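Local coordinates for protein cyclin-dependent kinase inhibitor 3 (Homo sapiens, PDB 1FPZ) that removes phosphate from phosphotyrosine and phosphoserine or phosphothreonine residues of proteins, and dephosphorylates the cell-cycle kinase CDK2 in a cyclin-dependent manner, at residues I29-L34 and C70-I75; C153-L158 and E165-S170. The protein carries 1 engineered substitution. All coordinates share one frame; numbering follows the deposited sequence.

Contact 1 (I29-L34 and C70-I75); sequences ISWLSL and CGIQDI
I29 and I72 meet tip to tip, the CD1 methyl of I29 lying 3.9 Å from CD1 of I72. The same I72 methyl also approaches the far end of the W31 indole, 4.1 Å from CH2, at a slant to the ring. The close contacts on the 70-75 side all come from this one methyl. I29 reaches it with a side chain whose branches part: CG1 stands anti to the carbonyl carbon (chi1 -52°) and carries CD1 out to I72, while CG2 makes a CH-pi contact inside 29-34 itself, 3.5 Å above the centre of the W31 ring. Further out, W31 also touches F42 and K135, and I72 rests on K135 and L137. S30 and L32 pair through their backbones with L45 and L43, which fixes edge strand 30-33 on the sheet. On the other side, G71 closes helix 60-70 with a Schellman motif, its positive phi (105°) turning the chain toward I72, just ahead of strand 74-77. In the sheet, 42-46 and 136-139 run between the two strands. Made of methyl and ring carbons alone, the contact has little directional preference, and I72 is probably placed more by its backbone, K135 and L137.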
loop_
_atom_site.group_PDB
_atom_site.type_symbol
_atom_site.label_atom_id
_atom_site.label_comp_id
_atom_site.label_asym_id
_atom_site.label_seq_id
_atom_site.Cartn_x
_atom_site.Cartn_y
_atom_site.Cartn_z
ATOM N N ILE A 29 -4.448 2.478 -11.227
ATOM C CA ILE A 29 -3.264 2.158 -10.449
ATOM C C ILE A 29 -2.224 3.241 -10.724
ATOM O O ILE A 29 -1.929 3.540 -11.886
ATOM C CB ILE A 29 -2.679 0.811 -10.900
ATOM C CG1 ILE A 29 -3.770 -0.258 -10.899
ATOM C CG2 ILE A 29 -1.501 0.416 -10.020
ATOM C CD1 ILE A 29 -3.298 -1.620 -11.367
ATOM N N SER A 30 -1.695 3.843 -9.665
ATOM C CA SER A 30 -0.655 4.865 -9.779
ATOM C C SER A 30 0.666 4.146 -9.551
ATOM O O SER A 30 0.953 3.701 -8.440
ATOM C CB SER A 30 -0.856 5.917 -8.717
ATOM O OG SER A 30 -2.126 6.516 -8.864
ATOM N N TRP A 31 1.470 4.032 -10.600
ATOM C CA TRP A 31 2.725 3.311 -10.499
ATOM C C TRP A 31 3.946 4.124 -10.036
ATOM O O TRP A 31 4.397 5.037 -10.736
ATOM C CB TRP A 31 3.002 2.626 -11.841
ATOM C CG TRP A 31 1.994 1.537 -12.231
ATOM C CD1 TRP A 31 1.011 1.621 -13.176
ATOM C CD2 TRP A 31 1.941 0.198 -11.721
ATOM N NE1 TRP A 31 0.356 0.418 -13.294
ATOM C CE2 TRP A 31 0.903 -0.472 -12.411
ATOM C CE3 TRP A 31 2.672 -0.500 -10.746
ATOM C CZ2 TRP A 31 0.575 -1.809 -12.159
ATOM C CZ3 TRP A 31 2.352 -1.826 -10.494
ATOM C CH2 TRP A 31 1.307 -2.471 -11.202
ATOM N N LEU A 32 4.486 3.759 -8.867
ATOM C CA LEU A 32 5.644 4.443 -8.290
ATOM C C LEU A 32 6.985 3.870 -8.774
ATOM O O LEU A 32 7.258 2.682 -8.601
ATOM C CB LEU A 32 5.597 4.349 -6.767
ATOM C CG LEU A 32 6.807 4.912 -5.982
ATOM C CD1 LEU A 32 6.860 6.440 -6.130
ATOM C CD2 LEU A 32 6.634 4.599 -4.492
ATOM N N SER A 33 7.821 4.709 -9.371
ATOM C CA SER A 33 9.123 4.223 -9.817
ATOM C C SER A 33 10.027 4.126 -8.596
ATOM O O SER A 33 10.008 5.000 -7.735
ATOM C CB SER A 33 9.734 5.174 -10.838
ATOM O OG SER A 33 11.147 5.080 -10.809
ATOM N N LEU A 34 10.796 3.052 -8.507
ATOM C CA LEU A 34 11.694 2.879 -7.368
ATOM C C LEU A 34 13.167 3.189 -7.758
ATOM O O LEU A 34 14.098 2.950 -6.987
ATOM C CB LEU A 34 11.534 1.447 -6.828
ATOM C CG LEU A 34 10.139 1.023 -6.317
ATOM C CD1 LEU A 34 10.097 -0.462 -6.011
ATOM C CD2 LEU A 34 9.777 1.795 -5.088
ATOM N N CYS A 70 -4.484 -7.513 -15.595
ATOM C CA CYS A 70 -3.391 -6.560 -15.707
ATOM C C CYS A 70 -2.061 -7.197 -15.379
ATOM O O CYS A 70 -1.014 -6.640 -15.695
ATOM C CB CYS A 70 -3.581 -5.390 -14.744
ATOM S SG CYS A 70 -4.692 -4.076 -15.264
ATOM N N GLY A 71 -2.091 -8.349 -14.718
ATOM C CA GLY A 71 -0.844 -9.008 -14.367
ATOM C C GLY A 71 -0.477 -8.877 -12.896
ATOM O O GLY A 71 0.615 -9.272 -12.463
ATOM N N ILE A 72 -1.389 -8.316 -12.117
ATOM C CA ILE A 72 -1.162 -8.148 -10.693
ATOM C C ILE A 72 -0.946 -9.531 -10.106
ATOM O O ILE A 72 -1.777 -10.414 -10.278
ATOM C CB ILE A 72 -2.381 -7.539 -9.998
ATOM C CG1 ILE A 72 -2.817 -6.255 -10.710
ATOM C CG2 ILE A 72 -2.060 -7.284 -8.535
ATOM C CD1 ILE A 72 -1.778 -5.170 -10.732
ATOM N N GLN A 73 0.154 -9.722 -9.398
ATOM C CA GLN A 73 0.432 -11.025 -8.815
ATOM C C GLN A 73 0.241 -11.064 -7.302
ATOM O O GLN A 73 -0.217 -12.058 -6.745
ATOM C CB GLN A 73 1.855 -11.439 -9.149
ATOM C CG GLN A 73 2.269 -11.091 -10.558
ATOM C CD GLN A 73 3.323 -12.024 -11.066
ATOM O OE1 GLN A 73 3.016 -13.128 -11.506
ATOM N NE2 GLN A 73 4.584 -11.602 -10.985
ATOM N N ASP A 74 0.618 -9.981 -6.645
ATOM C CA ASP A 74 0.488 -9.860 -5.200
ATOM C C ASP A 74 -0.176 -8.538 -4.843
ATOM O O ASP A 74 0.199 -7.509 -5.400
ATOM C CB ASP A 74 1.869 -9.912 -4.554
ATOM C CG ASP A 74 2.515 -11.276 -4.651
ATOM O OD1 ASP A 74 2.784 -11.740 -5.781
ATOM O OD2 ASP A 74 2.767 -11.882 -3.591
ATOM N N ILE A 75 -1.147 -8.558 -3.917
ATOM C CA ILE A 75 -1.851 -7.338 -3.462
ATOM C C ILE A 75 -1.773 -7.162 -1.932
ATOM O O ILE A 75 -2.056 -8.101 -1.209
ATOM C CB ILE A 75 -3.345 -7.364 -3.832
ATOM C CG1 ILE A 75 -3.509 -7.435 -5.343
ATOM C CG2 ILE A 75 -4.041 -6.098 -3.328
ATOM C CD1 ILE A 75 -4.919 -7.645 -5.749
#

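Contact 2 (C153-L158 and E165-S170); sequences CLLLYL and EQAIDS
L155 lays its side chain against helix 164-175 at two points: its CB sits 4.2 Å from CB of A167, and its CD1 methyl 4.1 Å from CB of S170, one turn further on. With CG anti to the carbonyl carbon (chi1 -67°) and the end of the chain extended, the leucine spans from one residue to the other. A167 is also met by L156, whose CD1 comes to 3.3 Å from the alanine CB. That is tighter than usual for two carbons, and the L156 chi2 of 14° is nearly eclipsed, so the exact place of this methyl is doubtful. The CA atoms of L155 and A167 are 6.3 Å apart, the nearest pair between the segments, so the alanine methyl, with no further atoms, sits where the two backbones approach most closely. The axes of the segments pass at 9.1 Å with their directions 133° apart, an oblique antiparallel pairing of two helices joined by a short connection. S170 turns its hydroxyl back along its own helix: OG donates to Q166 O at 3.2 Å, while S170 N reaches the same oxygen from the opposite face of the carbonyl plane. Around the pair, V37 packs on L155, R36 on S170 and L189 of helix 183-189 on L156. Because its hydroxyl is spent on Q166 O, S170 presents only its CB to L155 and behaves as an apolar residue in this buried interface.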
loop_
_atom_site.group_PDB
_atom_site.type_symbol
_atom_site.label_atom_id
_atom_site.label_comp_id
_atom_site.label_asym_id
_atom_site.label_seq_id
_atom_site.Cartn_x
_atom_site.Cartn_y
_atom_site.Cartn_z
ATOM N N CYS A 153 7.802 4.322 3.647
ATOM C CA CYS A 153 8.613 3.546 4.573
ATOM C C CYS A 153 9.544 2.614 3.784
ATOM O O CYS A 153 10.698 2.438 4.145
ATOM C CB CYS A 153 7.714 2.714 5.484
ATOM S SG CYS A 153 7.446 3.439 7.078
ATOM N N LEU A 154 9.025 2.024 2.704
ATOM C CA LEU A 154 9.801 1.093 1.867
ATOM C C LEU A 154 10.996 1.822 1.231
ATOM O O LEU A 154 12.055 1.239 1.074
ATOM C CB LEU A 154 8.911 0.466 0.774
ATOM C CG LEU A 154 9.608 -0.484 -0.244
ATOM C CD1 LEU A 154 9.830 -1.853 0.381
ATOM C CD2 LEU A 154 8.756 -0.675 -1.515
ATOM N N LEU A 155 10.826 3.091 0.867
ATOM C CA LEU A 155 11.928 3.853 0.276
ATOM C C LEU A 155 13.022 4.022 1.335
ATOM O O LEU A 155 14.188 3.777 1.047
ATOM C CB LEU A 155 11.459 5.223 -0.236
ATOM C CG LEU A 155 10.493 5.123 -1.424
ATOM C CD1 LEU A 155 10.069 6.502 -1.866
ATOM C CD2 LEU A 155 11.187 4.368 -2.584
ATOM N N LEU A 156 12.652 4.431 2.552
ATOM C CA LEU A 156 13.638 4.574 3.625
ATOM C C LEU A 156 14.257 3.215 3.894
ATOM O O LEU A 156 15.453 3.087 4.172
ATOM C CB LEU A 156 12.978 5.050 4.912
ATOM C CG LEU A 156 12.570 6.499 5.140
ATOM C CD1 LEU A 156 12.574 7.327 3.868
ATOM C CD2 LEU A 156 11.211 6.470 5.759
ATOM N N TYR A 157 13.417 2.194 3.811
ATOM C CA TYR A 157 13.833 0.831 4.065
ATOM C C TYR A 157 14.901 0.370 3.087
ATOM O O TYR A 157 15.937 -0.143 3.504
ATOM C CB TYR A 157 12.604 -0.083 4.005
ATOM C CG TYR A 157 12.858 -1.500 4.460
ATOM C CD1 TYR A 157 12.998 -1.813 5.818
ATOM C CD2 TYR A 157 12.973 -2.526 3.526
ATOM C CE1 TYR A 157 13.254 -3.130 6.228
ATOM C CE2 TYR A 157 13.217 -3.822 3.908
ATOM C CZ TYR A 157 13.356 -4.129 5.257
ATOM O OH TYR A 157 13.555 -5.442 5.600
ATOM N N LEU A 158 14.668 0.566 1.791
ATOM C CA LEU A 158 15.644 0.134 0.789
ATOM C C LEU A 158 16.789 1.119 0.528
ATOM O O LEU A 158 17.686 0.821 -0.246
ATOM C CB LEU A 158 14.948 -0.200 -0.535
ATOM C CG LEU A 158 14.003 -1.402 -0.562
ATOM C CD1 LEU A 158 13.136 -1.345 -1.800
ATOM C CD2 LEU A 158 14.801 -2.698 -0.533
ATOM N N GLU A 165 11.868 13.326 4.586
ATOM C CA GLU A 165 11.291 14.419 3.831
ATOM C C GLU A 165 11.308 14.126 2.345
ATOM O O GLU A 165 10.358 14.453 1.635
ATOM C CB GLU A 165 12.036 15.713 4.142
ATOM C CG GLU A 165 11.831 16.152 5.583
ATOM C CD GLU A 165 10.363 16.387 5.911
ATOM O OE1 GLU A 165 10.050 16.557 7.103
ATOM O OE2 GLU A 165 9.526 16.415 4.985
ATOM N N GLN A 166 12.382 13.502 1.872
ATOM C CA GLN A 166 12.487 13.155 0.459
ATOM C C GLN A 166 11.518 12.041 0.055
ATOM O O GLN A 166 10.913 12.083 -1.019
ATOM C CB GLN A 166 13.913 12.725 0.118
ATOM C CG GLN A 166 14.872 13.888 -0.059
ATOM C CD GLN A 166 16.145 13.481 -0.741
ATOM O OE1 GLN A 166 16.899 12.659 -0.228
ATOM N NE2 GLN A 166 16.394 14.054 -1.918
ATOM N N ALA A 167 11.366 11.046 0.924
ATOM C CA ALA A 167 10.474 9.930 0.630
ATOM C C ALA A 167 9.058 10.424 0.601
ATOM O O ALA A 167 8.231 9.950 -0.169
ATOM C CB ALA A 167 10.620 8.844 1.671
ATOM N N ILE A 168 8.780 11.389 1.454
ATOM C CA ILE A 168 7.459 11.959 1.515
ATOM C C ILE A 168 7.232 12.725 0.214
ATOM O O ILE A 168 6.184 12.596 -0.414
ATOM C CB ILE A 168 7.353 12.840 2.786
ATOM C CG1 ILE A 168 7.603 11.946 4.014
ATOM C CG2 ILE A 168 5.987 13.494 2.881
ATOM C CD1 ILE A 168 7.927 12.686 5.278
ATOM N N ASP A 169 8.239 13.473 -0.226
ATOM C CA ASP A 169 8.126 14.241 -1.464
ATOM C C ASP A 169 7.830 13.335 -2.661
ATOM O O ASP A 169 7.001 13.651 -3.512
ATOM C CB ASP A 169 9.418 15.025 -1.716
ATOM C CG ASP A 169 9.731 16.024 -0.603
ATOM O OD1 ASP A 169 8.769 16.549 0.000
ATOM O OD2 ASP A 169 10.930 16.300 -0.343
ATOM N N SER A 170 8.510 12.196 -2.729
ATOM C CA SER A 170 8.281 11.276 -3.838
ATOM C C SER A 170 6.839 10.790 -3.899
ATOM O O SER A 170 6.267 10.681 -4.979
ATOM C CB SER A 170 9.210 10.068 -3.750
ATOM O OG SER A 170 10.570 10.449 -3.708
#

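In the fold
All four segments belong to the same phosphatase fold; the centres of the two contacts are about 17 Å apart, and they follow one another along the chain: contact 1 closes before contact 2 opens. They also touch directly, since CD2 of L34 packs 3.9 Å from CD2 of L155, joining the end of segment 29-34 to helix 146-158. Contact 1 joins the edge strand 30-33 to the turn that leads from helix 60-70 into strand 74-77, whereas contact 2 pairs two helices. Segment 29-34 falls in the region that interacts with CDK2. Neither contact includes the predicted phosphocysteine position, an engineered serine here (S140), but helix 146-158 starts a few residues after it, following strand 136-139, consistent with the P-loop architecture of cysteine phosphatases.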